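Local structure of serine protease p27 (Human astrovirus 1, 2W5E) at residues G25-G29 and L75-L81; V33-V38 and M126-P130; C14-E20 and N42-C48; Y118-D124 and H142-Y148. The protein is the trypsin-like serine protease domain of the viral non-structural polyprotein and probably cleaves that polyprotein into its functional products. One frame throughout, in Å; residues are numbered along the deposited sequence.

Contact 1 of 4, residues G25-G29 and L75-L81. With CD (cadmium ion), chain B.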
# COMPACT_ATOMS: atom_id res chain seq x y z
N GLY A 25 -21.04 -9.66 -11.73
CA GLY A 25 -20.27 -10.73 -11.12
C GLY A 25 -19.20 -10.14 -10.22
O GLY A 25 -18.90 -8.95 -10.30
N PHE A 26 -18.61 -10.96 -9.37
CA PHE A 26 -17.49 -10.50 -8.55
C PHE A 26 -16.44 -11.58 -8.32
O PHE A 26 -16.76 -12.77 -8.22
CB PHE A 26 -17.98 -9.89 -7.22
CG PHE A 26 -18.68 -10.86 -6.32
CD1 PHE A 26 -20.05 -11.07 -6.42
CD2 PHE A 26 -17.96 -11.56 -5.35
CE1 PHE A 26 -20.70 -11.95 -5.57
CE2 PHE A 26 -18.61 -12.45 -4.49
CZ PHE A 26 -19.98 -12.65 -4.60
N PHE A 27 -15.19 -11.14 -8.22
CA PHE A 27 -14.06 -12.03 -8.07
C PHE A 27 -13.90 -12.42 -6.61
O PHE A 27 -13.92 -11.56 -5.71
CB PHE A 27 -12.78 -11.38 -8.61
CG PHE A 27 -12.87 -10.98 -10.07
CD1 PHE A 27 -12.55 -11.89 -11.07
CD2 PHE A 27 -13.26 -9.69 -10.43
CE1 PHE A 27 -12.63 -11.53 -12.43
CE2 PHE A 27 -13.34 -9.32 -11.77
CZ PHE A 27 -13.03 -10.24 -12.77
N SER A 28 -13.75 -13.72 -6.38
CA SER A 28 -13.50 -14.27 -5.06
C SER A 28 -12.72 -15.57 -5.23
O SER A 28 -13.15 -16.49 -5.94
CB SER A 28 -14.80 -14.53 -4.30
OG SER A 28 -14.55 -14.95 -2.97
N GLY A 29 -11.56 -15.64 -4.57
CA GLY A 29 -10.61 -16.73 -4.81
C GLY A 29 -10.25 -16.80 -6.28
O GLY A 29 -9.88 -15.79 -6.88
N LEU A 75 -7.38 -13.31 -17.27
CA LEU A 75 -8.07 -12.23 -16.55
C LEU A 75 -7.46 -12.05 -15.16
O LEU A 75 -7.63 -12.89 -14.28
CB LEU A 75 -9.58 -12.51 -16.45
CG LEU A 75 -10.52 -11.49 -15.78
CD1 LEU A 75 -10.08 -10.05 -15.97
CD2 LEU A 75 -11.95 -11.67 -16.29
N HIS A 76 -6.76 -10.93 -14.98
CA HIS A 76 -6.05 -10.65 -13.73
C HIS A 76 -6.70 -9.46 -13.02
O HIS A 76 -6.35 -8.31 -13.31
CB HIS A 76 -4.55 -10.39 -14.00
CG HIS A 76 -3.89 -11.43 -14.85
ND1 HIS A 76 -2.86 -11.14 -15.73
CD2 HIS A 76 -4.11 -12.76 -14.96
CE1 HIS A 76 -2.50 -12.25 -16.35
NE2 HIS A 76 -3.23 -13.25 -15.90
N PRO A 77 -7.67 -9.73 -12.12
CA PRO A 77 -8.42 -8.66 -11.49
C PRO A 77 -7.56 -7.91 -10.48
O PRO A 77 -6.68 -8.51 -9.86
CB PRO A 77 -9.56 -9.39 -10.78
CG PRO A 77 -9.02 -10.74 -10.49
CD PRO A 77 -8.10 -11.06 -11.64
N THR A 78 -7.82 -6.62 -10.33
CA THR A 78 -7.06 -5.77 -9.42
C THR A 78 -7.47 -5.94 -7.96
O THR A 78 -6.76 -5.49 -7.05
CB THR A 78 -7.21 -4.30 -9.80
OG1 THR A 78 -8.60 -3.94 -9.74
CG2 THR A 78 -6.67 -4.05 -11.21
N ALA A 79 -8.63 -6.57 -7.74
CA ALA A 79 -9.18 -6.79 -6.41
C ALA A 79 -10.08 -8.01 -6.39
O ALA A 79 -10.70 -8.35 -7.41
CB ALA A 79 -9.95 -5.56 -5.93
N ARG A 80 -10.14 -8.67 -5.24
CA ARG A 80 -11.06 -9.77 -5.00
C ARG A 80 -11.71 -9.57 -3.65
O ARG A 80 -11.18 -8.85 -2.79
CB ARG A 80 -10.33 -11.11 -5.00
CG ARG A 80 -9.61 -11.47 -6.29
CD ARG A 80 -8.75 -12.71 -6.10
NE ARG A 80 -8.09 -13.12 -7.34
CZ ARG A 80 -6.98 -12.57 -7.82
NH1 ARG A 80 -6.37 -11.58 -7.17
NH2 ARG A 80 -6.47 -13.01 -8.96
N LEU A 81 -12.86 -10.21 -3.46
CA LEU A 81 -13.61 -10.09 -2.23
C LEU A 81 -13.46 -11.33 -1.37
O LEU A 81 -13.52 -12.45 -1.87
CB LEU A 81 -15.08 -9.80 -2.53
CG LEU A 81 -15.42 -8.54 -3.34
CD1 LEU A 81 -16.92 -8.42 -3.55
CD2 LEU A 81 -14.86 -7.27 -2.70
CD CD B . -1.80 -9.48 -16.26
O HOH W 1 -10.85 -13.70 -2.39

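Contact 2 of 4, residues V33-V38 and M126-P130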
# COMPACT_ATOMS: atom_id res chain seq x y z
N VAL A 33 -18.20 -14.98 -8.97
CA VAL A 33 -19.45 -15.34 -8.33
C VAL A 33 -20.58 -14.45 -8.85
O VAL A 33 -20.39 -13.24 -9.03
CB VAL A 33 -19.35 -15.23 -6.77
CG1 VAL A 33 -20.59 -15.82 -6.09
CG2 VAL A 33 -18.09 -15.92 -6.25
N THR A 34 -21.74 -15.04 -9.10
CA THR A 34 -22.94 -14.29 -9.51
C THR A 34 -24.22 -15.00 -9.06
O THR A 34 -24.15 -16.02 -8.37
CB THR A 34 -22.94 -13.98 -11.04
OG1 THR A 34 -23.94 -13.00 -11.35
CG2 THR A 34 -23.17 -15.25 -11.88
N ALA A 35 -25.37 -14.46 -9.44
CA ALA A 35 -26.66 -15.10 -9.16
C ALA A 35 -26.96 -16.15 -10.22
O ALA A 35 -26.59 -15.99 -11.38
CB ALA A 35 -27.78 -14.06 -9.11
N ALA A 36 -27.62 -17.23 -9.82
CA ALA A 36 -27.93 -18.33 -10.73
C ALA A 36 -28.65 -17.85 -12.00
O ALA A 36 -28.32 -18.29 -13.10
CB ALA A 36 -28.73 -19.41 -10.03
N HIS A 37 -29.61 -16.95 -11.86
CA HIS A 37 -30.40 -16.50 -13.02
C HIS A 37 -29.64 -15.59 -14.00
O HIS A 37 -30.09 -15.39 -15.12
CB HIS A 37 -31.75 -15.89 -12.59
CG HIS A 37 -31.65 -14.50 -12.04
ND1 HIS A 37 -31.47 -14.25 -10.70
CD2 HIS A 37 -31.74 -13.29 -12.65
CE1 HIS A 37 -31.44 -12.94 -10.50
NE2 HIS A 37 -31.60 -12.34 -11.67
N VAL A 38 -28.49 -15.07 -13.58
CA VAL A 38 -27.62 -14.30 -14.47
C VAL A 38 -26.94 -15.24 -15.48
O VAL A 38 -26.78 -14.90 -16.65
CB VAL A 38 -26.56 -13.49 -13.67
CG1 VAL A 38 -25.52 -12.86 -14.59
CG2 VAL A 38 -27.24 -12.42 -12.83
N MET A 126 -29.72 -5.30 -10.67
CA MET A 126 -28.60 -5.48 -9.74
C MET A 126 -28.25 -6.95 -9.52
O MET A 126 -27.43 -7.26 -8.66
CB MET A 126 -28.92 -4.82 -8.40
CG MET A 126 -28.86 -3.31 -8.42
SD MET A 126 -29.34 -2.66 -6.81
CE MET A 126 -28.51 -1.07 -6.89
N SER A 127 -28.88 -7.85 -10.29
CA SER A 127 -28.69 -9.29 -10.10
C SER A 127 -27.21 -9.68 -10.10
O SER A 127 -26.45 -9.25 -10.97
CB SER A 127 -29.43 -10.09 -11.19
OG SER A 127 -30.82 -9.78 -11.22
N GLY A 128 -26.82 -10.47 -9.10
CA GLY A 128 -25.45 -10.95 -8.96
C GLY A 128 -24.54 -10.09 -8.08
O GLY A 128 -23.48 -10.54 -7.65
N ALA A 129 -24.97 -8.85 -7.82
CA ALA A 129 -24.17 -7.89 -7.04
C ALA A 129 -23.78 -8.42 -5.66
O ALA A 129 -24.61 -8.98 -4.94
CB ALA A 129 -24.92 -6.59 -6.89
N PRO A 130 -22.50 -8.23 -5.28
CA PRO A 130 -22.09 -8.62 -3.94
C PRO A 130 -22.71 -7.67 -2.90
O PRO A 130 -22.73 -6.45 -3.10
CB PRO A 130 -20.56 -8.46 -3.98
CG PRO A 130 -20.32 -7.41 -5.02
CD PRO A 130 -21.39 -7.64 -6.05

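Contact 3 of 4, residues C14-E20 and N42-C48. With CD (cadmium ion), chain M.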
# COMPACT_ATOMS: atom_id res chain seq x y z
N CYS A 14 -17.17 -7.42 -12.13
CA CYS A 14 -17.17 -7.58 -13.58
C CYS A 14 -18.62 -7.64 -14.08
O CYS A 14 -19.56 -7.68 -13.29
CB CYS A 14 -16.38 -8.83 -14.01
SG CYS A 14 -17.03 -10.40 -13.42
N VAL A 15 -18.78 -7.64 -15.40
CA VAL A 15 -20.11 -7.77 -16.00
C VAL A 15 -20.22 -9.14 -16.67
O VAL A 15 -19.32 -9.54 -17.41
CB VAL A 15 -20.40 -6.61 -16.99
CG1 VAL A 15 -21.72 -6.82 -17.74
CG2 VAL A 15 -20.42 -5.27 -16.25
N ILE A 16 -21.32 -9.85 -16.39
CA ILE A 16 -21.62 -11.12 -17.04
C ILE A 16 -22.62 -10.88 -18.17
O ILE A 16 -23.68 -10.29 -17.96
CB ILE A 16 -22.18 -12.18 -16.04
CG1 ILE A 16 -21.35 -12.26 -14.75
CG2 ILE A 16 -22.35 -13.55 -16.72
CD1 ILE A 16 -20.02 -12.97 -14.88
N ASP A 17 -22.27 -11.34 -19.37
CA ASP A 17 -23.08 -11.16 -20.57
C ASP A 17 -23.54 -12.51 -21.14
O ASP A 17 -22.72 -13.41 -21.34
CB ASP A 17 -22.29 -10.35 -21.62
CG ASP A 17 -22.98 -10.31 -22.98
OD1 ASP A 17 -24.02 -9.63 -23.11
OD2 ASP A 17 -22.46 -10.94 -23.93
N THR A 18 -24.85 -12.64 -21.34
CA THR A 18 -25.45 -13.82 -21.97
C THR A 18 -26.48 -13.36 -23.02
O THR A 18 -26.80 -12.17 -23.08
CB THR A 18 -26.18 -14.73 -20.93
OG1 THR A 18 -27.36 -14.08 -20.45
CG2 THR A 18 -25.27 -15.10 -19.76
N PRO A 19 -27.00 -14.30 -23.84
CA PRO A 19 -28.05 -13.91 -24.80
C PRO A 19 -29.33 -13.38 -24.14
O PRO A 19 -30.09 -12.66 -24.78
CB PRO A 19 -28.34 -15.22 -25.56
CG PRO A 19 -27.12 -16.06 -25.37
CD PRO A 19 -26.65 -15.73 -23.98
N GLU A 20 -29.55 -13.73 -22.88
CA GLU A 20 -30.75 -13.30 -22.15
C GLU A 20 -30.62 -11.91 -21.51
O GLU A 20 -31.62 -11.31 -21.12
CB GLU A 20 -31.18 -14.33 -21.10
CG GLU A 20 -31.72 -15.63 -21.67
CD GLU A 20 -30.63 -16.55 -22.16
OE1 GLU A 20 -29.62 -16.72 -21.44
OE2 GLU A 20 -30.76 -17.11 -23.27
N ASN A 42 -26.58 -21.14 -19.67
CA ASN A 42 -25.36 -20.93 -20.44
C ASN A 42 -24.16 -21.46 -19.67
O ASN A 42 -23.70 -20.82 -18.71
CB ASN A 42 -25.17 -19.44 -20.73
CG ASN A 42 -26.39 -18.80 -21.39
OD1 ASN A 42 -27.23 -18.19 -20.73
ND2 ASN A 42 -26.48 -18.95 -22.70
N THR A 43 -23.67 -22.61 -20.08
CA THR A 43 -22.45 -23.19 -19.58
C THR A 43 -21.22 -22.32 -19.77
O THR A 43 -20.38 -22.24 -18.95
CB THR A 43 -22.21 -24.50 -20.25
OG1 THR A 43 -23.24 -25.43 -19.93
CG2 THR A 43 -20.97 -25.11 -19.73
N PHE A 44 -21.17 -21.66 -20.89
CA PHE A 44 -20.19 -20.63 -21.20
C PHE A 44 -20.83 -19.25 -21.23
O PHE A 44 -21.85 -19.04 -21.91
CB PHE A 44 -19.49 -20.91 -22.54
CG PHE A 44 -18.58 -22.11 -22.51
CD1 PHE A 44 -17.27 -22.00 -22.06
CD2 PHE A 44 -19.03 -23.35 -22.97
CE1 PHE A 44 -16.42 -23.11 -22.04
CE2 PHE A 44 -18.19 -24.47 -22.95
CZ PHE A 44 -16.89 -24.35 -22.48
N VAL A 45 -20.24 -18.32 -20.49
CA VAL A 45 -20.72 -16.94 -20.46
C VAL A 45 -19.62 -15.98 -20.91
O VAL A 45 -18.43 -16.34 -20.92
CB VAL A 45 -21.25 -16.53 -19.05
CG1 VAL A 45 -22.44 -17.41 -18.64
CG2 VAL A 45 -20.14 -16.57 -18.00
N ASN A 46 -20.01 -14.78 -21.31
CA ASN A 46 -19.06 -13.71 -21.54
C ASN A 46 -18.85 -12.91 -20.25
O ASN A 46 -19.80 -12.66 -19.50
CB ASN A 46 -19.52 -12.78 -22.67
CG ASN A 46 -19.51 -13.46 -24.03
OD1 ASN A 46 -18.66 -14.32 -24.31
ND2 ASN A 46 -20.43 -13.07 -24.90
N VAL A 47 -17.60 -12.55 -19.99
CA VAL A 47 -17.24 -11.72 -18.85
C VAL A 47 -16.53 -10.49 -19.39
O VAL A 47 -15.61 -10.60 -20.19
CB VAL A 47 -16.31 -12.46 -17.85
CG1 VAL A 47 -15.88 -11.53 -16.71
CG2 VAL A 47 -16.98 -13.71 -17.30
N CYS A 48 -16.97 -9.31 -18.97
CA CYS A 48 -16.34 -8.07 -19.39
C CYS A 48 -15.63 -7.43 -18.20
O CYS A 48 -16.24 -7.22 -17.16
CB CYS A 48 -17.37 -7.11 -19.98
SG CYS A 48 -16.63 -5.66 -20.72
CD CD M . -18.84 -4.17 -21.22

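Contact 4 of 4, residues Y118-D124 and H142-Y148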
# COMPACT_ATOMS: atom_id res chain seq x y z
N TYR A 118 -32.62 -5.17 2.33
CA TYR A 118 -31.94 -3.88 2.44
C TYR A 118 -32.50 -2.93 1.39
O TYR A 118 -32.94 -3.36 0.32
CB TYR A 118 -30.42 -4.04 2.22
CG TYR A 118 -30.10 -4.97 1.06
CD1 TYR A 118 -29.94 -4.47 -0.23
CD2 TYR A 118 -29.98 -6.34 1.26
CE1 TYR A 118 -29.67 -5.33 -1.30
CE2 TYR A 118 -29.72 -7.20 0.21
CZ TYR A 118 -29.57 -6.68 -1.07
OH TYR A 118 -29.30 -7.53 -2.11
N ALA A 119 -32.48 -1.64 1.71
CA ALA A 119 -32.88 -0.61 0.77
C ALA A 119 -31.88 -0.54 -0.39
O ALA A 119 -30.67 -0.71 -0.19
CB ALA A 119 -32.95 0.73 1.47
N VAL A 120 -32.40 -0.33 -1.60
CA VAL A 120 -31.56 -0.17 -2.79
C VAL A 120 -31.84 1.16 -3.47
O VAL A 120 -32.91 1.74 -3.31
CB VAL A 120 -31.70 -1.36 -3.80
CG1 VAL A 120 -31.06 -2.62 -3.24
CG2 VAL A 120 -33.16 -1.61 -4.19
N ARG A 121 -30.86 1.65 -4.23
CA ARG A 121 -30.96 2.96 -4.87
C ARG A 121 -31.58 2.92 -6.27
O ARG A 121 -31.96 3.96 -6.81
CB ARG A 121 -29.60 3.66 -4.89
CG ARG A 121 -29.13 4.15 -3.51
CD ARG A 121 -29.89 5.40 -3.09
NE ARG A 121 -29.81 5.65 -1.65
CZ ARG A 121 -30.43 6.64 -1.02
NH1 ARG A 121 -31.20 7.49 -1.70
NH2 ARG A 121 -30.30 6.79 0.29
N THR A 122 -31.66 1.72 -6.85
CA THR A 122 -32.34 1.56 -8.13
C THR A 122 -33.26 0.34 -8.14
O THR A 122 -33.04 -0.63 -7.41
CB THR A 122 -31.35 1.51 -9.33
OG1 THR A 122 -32.08 1.56 -10.56
CG2 THR A 122 -30.50 0.25 -9.31
N GLN A 123 -34.30 0.41 -8.97
CA GLN A 123 -35.17 -0.74 -9.20
C GLN A 123 -34.58 -1.60 -10.31
O GLN A 123 -34.95 -2.76 -10.48
CB GLN A 123 -36.59 -0.29 -9.56
CG GLN A 123 -37.30 0.52 -8.48
CD GLN A 123 -38.77 0.80 -8.80
OE1 GLN A 123 -39.37 0.14 -9.65
NE2 GLN A 123 -39.34 1.78 -8.12
N ASP A 124 -33.63 -1.01 -11.05
CA ASP A 124 -32.96 -1.65 -12.19
C ASP A 124 -32.15 -2.91 -11.84
O ASP A 124 -32.10 -3.33 -10.69
CB ASP A 124 -32.05 -0.64 -12.90
CG ASP A 124 -32.83 0.46 -13.61
OD1 ASP A 124 -33.69 0.13 -14.46
OD2 ASP A 124 -32.56 1.65 -13.32
N HIS A 142 -26.89 -10.48 -4.38
CA HIS A 142 -28.15 -9.87 -4.69
C HIS A 142 -28.99 -10.64 -5.71
O HIS A 142 -28.53 -11.01 -6.73
CB HIS A 142 -27.95 -8.47 -5.18
CG HIS A 142 -29.22 -7.76 -5.50
ND1 HIS A 142 -29.79 -6.84 -4.66
CD2 HIS A 142 -30.03 -7.84 -6.57
CE1 HIS A 142 -30.89 -6.37 -5.20
NE2 HIS A 142 -31.05 -6.96 -6.37
N GLN A 143 -30.24 -10.87 -5.39
CA GLN A 143 -31.11 -11.74 -6.18
C GLN A 143 -32.24 -10.98 -6.87
O GLN A 143 -32.44 -11.13 -8.08
CB GLN A 143 -31.71 -12.85 -5.30
CG GLN A 143 -30.70 -13.82 -4.73
CD GLN A 143 -30.07 -14.71 -5.78
OE1 GLN A 143 -30.75 -15.19 -6.70
NE2 GLN A 143 -28.77 -14.96 -5.66
N THR A 144 -32.96 -10.16 -6.11
CA THR A 144 -34.17 -9.52 -6.62
C THR A 144 -34.55 -8.25 -5.86
O THR A 144 -33.93 -7.91 -4.85
CB THR A 144 -35.37 -10.52 -6.59
OG1 THR A 144 -36.50 -9.94 -7.27
CG2 THR A 144 -35.75 -10.88 -5.16
N ASN A 145 -35.56 -7.55 -6.37
CA ASN A 145 -36.12 -6.40 -5.66
C ASN A 145 -37.63 -6.27 -5.81
O ASN A 145 -38.20 -6.71 -6.81
CB ASN A 145 -35.43 -5.09 -6.10
CG ASN A 145 -35.53 -4.83 -7.59
OD1 ASN A 145 -36.62 -4.81 -8.16
ND2 ASN A 145 -34.39 -4.61 -8.23
N THR A 146 -38.26 -5.70 -4.79
CA THR A 146 -39.65 -5.26 -4.89
C THR A 146 -39.63 -3.76 -4.58
O THR A 146 -39.56 -3.36 -3.42
CB THR A 146 -40.60 -6.03 -3.93
OG1 THR A 146 -40.24 -5.77 -2.56
CG2 THR A 146 -40.55 -7.53 -4.19
N GLY A 147 -39.66 -2.96 -5.64
CA GLY A 147 -39.48 -1.51 -5.52
C GLY A 147 -38.04 -1.17 -5.17
O GLY A 147 -37.10 -1.59 -5.86
N TYR A 148 -37.87 -0.41 -4.09
CA TYR A 148 -36.53 -0.04 -3.61
C TYR A 148 -36.07 -0.89 -2.42
O TYR A 148 -35.18 -0.49 -1.67
CB TYR A 148 -36.45 1.46 -3.30
CG TYR A 148 -36.54 2.33 -4.53
CD1 TYR A 148 -35.40 2.60 -5.29
CD2 TYR A 148 -37.75 2.89 -4.93
CE1 TYR A 148 -35.47 3.40 -6.43
CE2 TYR A 148 -37.83 3.70 -6.07
CZ TYR A 148 -36.69 3.95 -6.81
OH TYR A 148 -36.76 4.74 -7.94

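Contact 1 of 4, residues G25-G29 and L75-L81
The end of strand 21-28 and the irregular segment 75-81 come together through their backbones at one point: Leu81 N donates to Phe27 O over 2.8 Å, nearly in line, and Arg80 CA adds a CA-H...O contact to the same Phe27 O at 3.4 Å. One residue on, Ser28 OG donates to Leu81 O at 2.9 Å, while a water accepts from Gly29 N and donates to Leu81 O. Gly29 leaves the strand with positive phi, and its carbonyl O receives a weak hydrogen bond from Arg80 NE at 3.2 Å. In this chymotrypsin-like double barrel, residues 75-81 belong to the long connection that leaves the first barrel after strand 66-70 and enters the second at strand 91-98, and here it runs along the outgoing end of a first-barrel strand. Phe27 buries the most surface. Pro77 CB sits over one face of its ring, a CH-pi contact 3.7 Å from the centroid, and Leu75 CD2 meets the ring edge 3.9 Å from Phe27 CE1; Tyr49 completes the cluster with an edge-to-face stack on Phe27. Phe26 packs with its CD2 3.8 Å from Leu81 CD1, both side chains also touching Val138 of the second barrel. His76 points away and binds a cadmium ion through ND1 at 2.0 Å, together with His4 and His6 of the histidine tag of a second subunit and Glu50 of a third.

Contact 2 of 4, residues V33-V38 and M126-P130
Two thirds of a charge-relay triad meet here, in the cleft between the two barrels of a chymotrypsin-like protease: His37 comes from the first barrel and Ser127 from a loop of the second. Val33 and Thr34 lie on strand 31-35. Thr34 CA is 4.2 Å from Gly128 CA, the nearest pair of CA atoms, and Thr34 OG1, hydrogen-bonded to Thr24 O, lies 3.5 Å from Gly128 CA. A CB on Gly128 would clash with that hydroxyl, and the backbone of Gly128, at positive phi in the type II turn from Met126 to Ala129, also disfavours any side chain. Ala35 is the N-cap of the short helix 36-39; its N comes within 3.5 Å of Gly128 CA, and its O accepts from Val38 N at 3.0 Å. Ala36 is held by a backbone hydrogen bond to Asp65, the third member of the triad. His37 follows, its p rotamer carrying the imidazole to the serine although its CA-to-CB bond points sideways. The next residue, Val38, directs CG2 at Ser127 CB, 3.6 Å away, packing against the serine's carbon beneath its hydroxyl. Within the loop, Ala129 N donates to Met126 O at 3.0 Å and closes the turn that presents Ser127. Its OG lies at the edge of the imidazole, 2.7 Å from His37 NE2, in a hydrogen bond in which either atom could be the donor.

Contact 3 of 4, residues C14-E20 and N42-C48
Side chains of the three bridged pairs alternate between the faces of the sheet. Asp17 (t) and Asn46 (m) face each other on one side, where Asn46 ND2 donates to Asp17 OD2 at 3.1 Å; the other carboxylate oxygen, OD1, forms a salt bridge with Lys22. Val15 and Cys48 share that face, both in t, and Cys48 SG binds a cadmium ion at 2.7 Å alongside His2 of the histidine tag of a fourth subunit. On the reverse face lie Ile16 and Val47. Ile16 (m,m) packs CG2 3.9 Å from Val45 CB and CD1 4.0 Å from Val47 CG2; Cys14 SG (p) rests 3.7 Å from Val47 CG1. Thr18 OG1 (p) accepts from Glu20 N at 3.3 Å, an ST turn, and also bonds Gly21 O; Thr18 CG2 packs 3.8 Å from Val45 CG1. Antiparallel backbone hydrogen bonds pair Val15 with Cys48 and Asp17 with Asn46. Joining strand 13-18 to strand 44-49 closes the six-stranded first barrel of the chymotrypsin-like fold.

Contact 4 of 4, residues Y118-D124 and H142-Y148
Tyr148 and Gln123 bury the most surface, and they meet each other. Gln123 CG lies over one face of the Tyr148 ring, a CH-pi contact 3.9 Å from the centroid, and Arg121 O approaches the ring's edge, 3.6 Å from Tyr148 CE1. The backbone of Tyr148 holds the same segment: its O accepts from Val120 N at 2.8 Å and receives a CA-H...O contact from Ala119 CA at 3.4 Å. Gln123 O is in turn the acceptor for Asn145 ND2 at 3.0 Å, next to the ST turn in which Asp124 N donates to Thr122 OG1. Val120, third in buried area, directs CG1 to within 4.2 Å of His142 CE1. That imidazole is fixed by Tyr118, whose OH lies 2.7 Å from His142 ND1 in a hydrogen bond in which either atom could be the donor. The segments belong to strands 115-119 and 138-146 of the second barrel and the turns after them; the His142 side chain, about 5 Å from that of Ser127, is placed consistently with the S1 histidine of 3C-like proteases.

From the N terminus, strand 13-18 enters contact 3 and waits for residues 42-48, a short closure that completes the first barrel. Residues 25-29 and 33-38 lie between those partners, so contacts 1 and 2 both cross contact 3 and also each other: contact 1 closes with the interbarrel connection at 75-81, contact 2 only with the catalytic loop at 126-130, spanning both barrels. Contact 4 opens at 118-124, before that loop, and closes at 142-148, thereby crossing contact 2 while following contacts 1 and 3 in series. Contact 2 touches all the others: Phe26 O meets Val33 N, Val38 packs on Ile16, and His142 pairs through its backbone with Gly128 and Ala129.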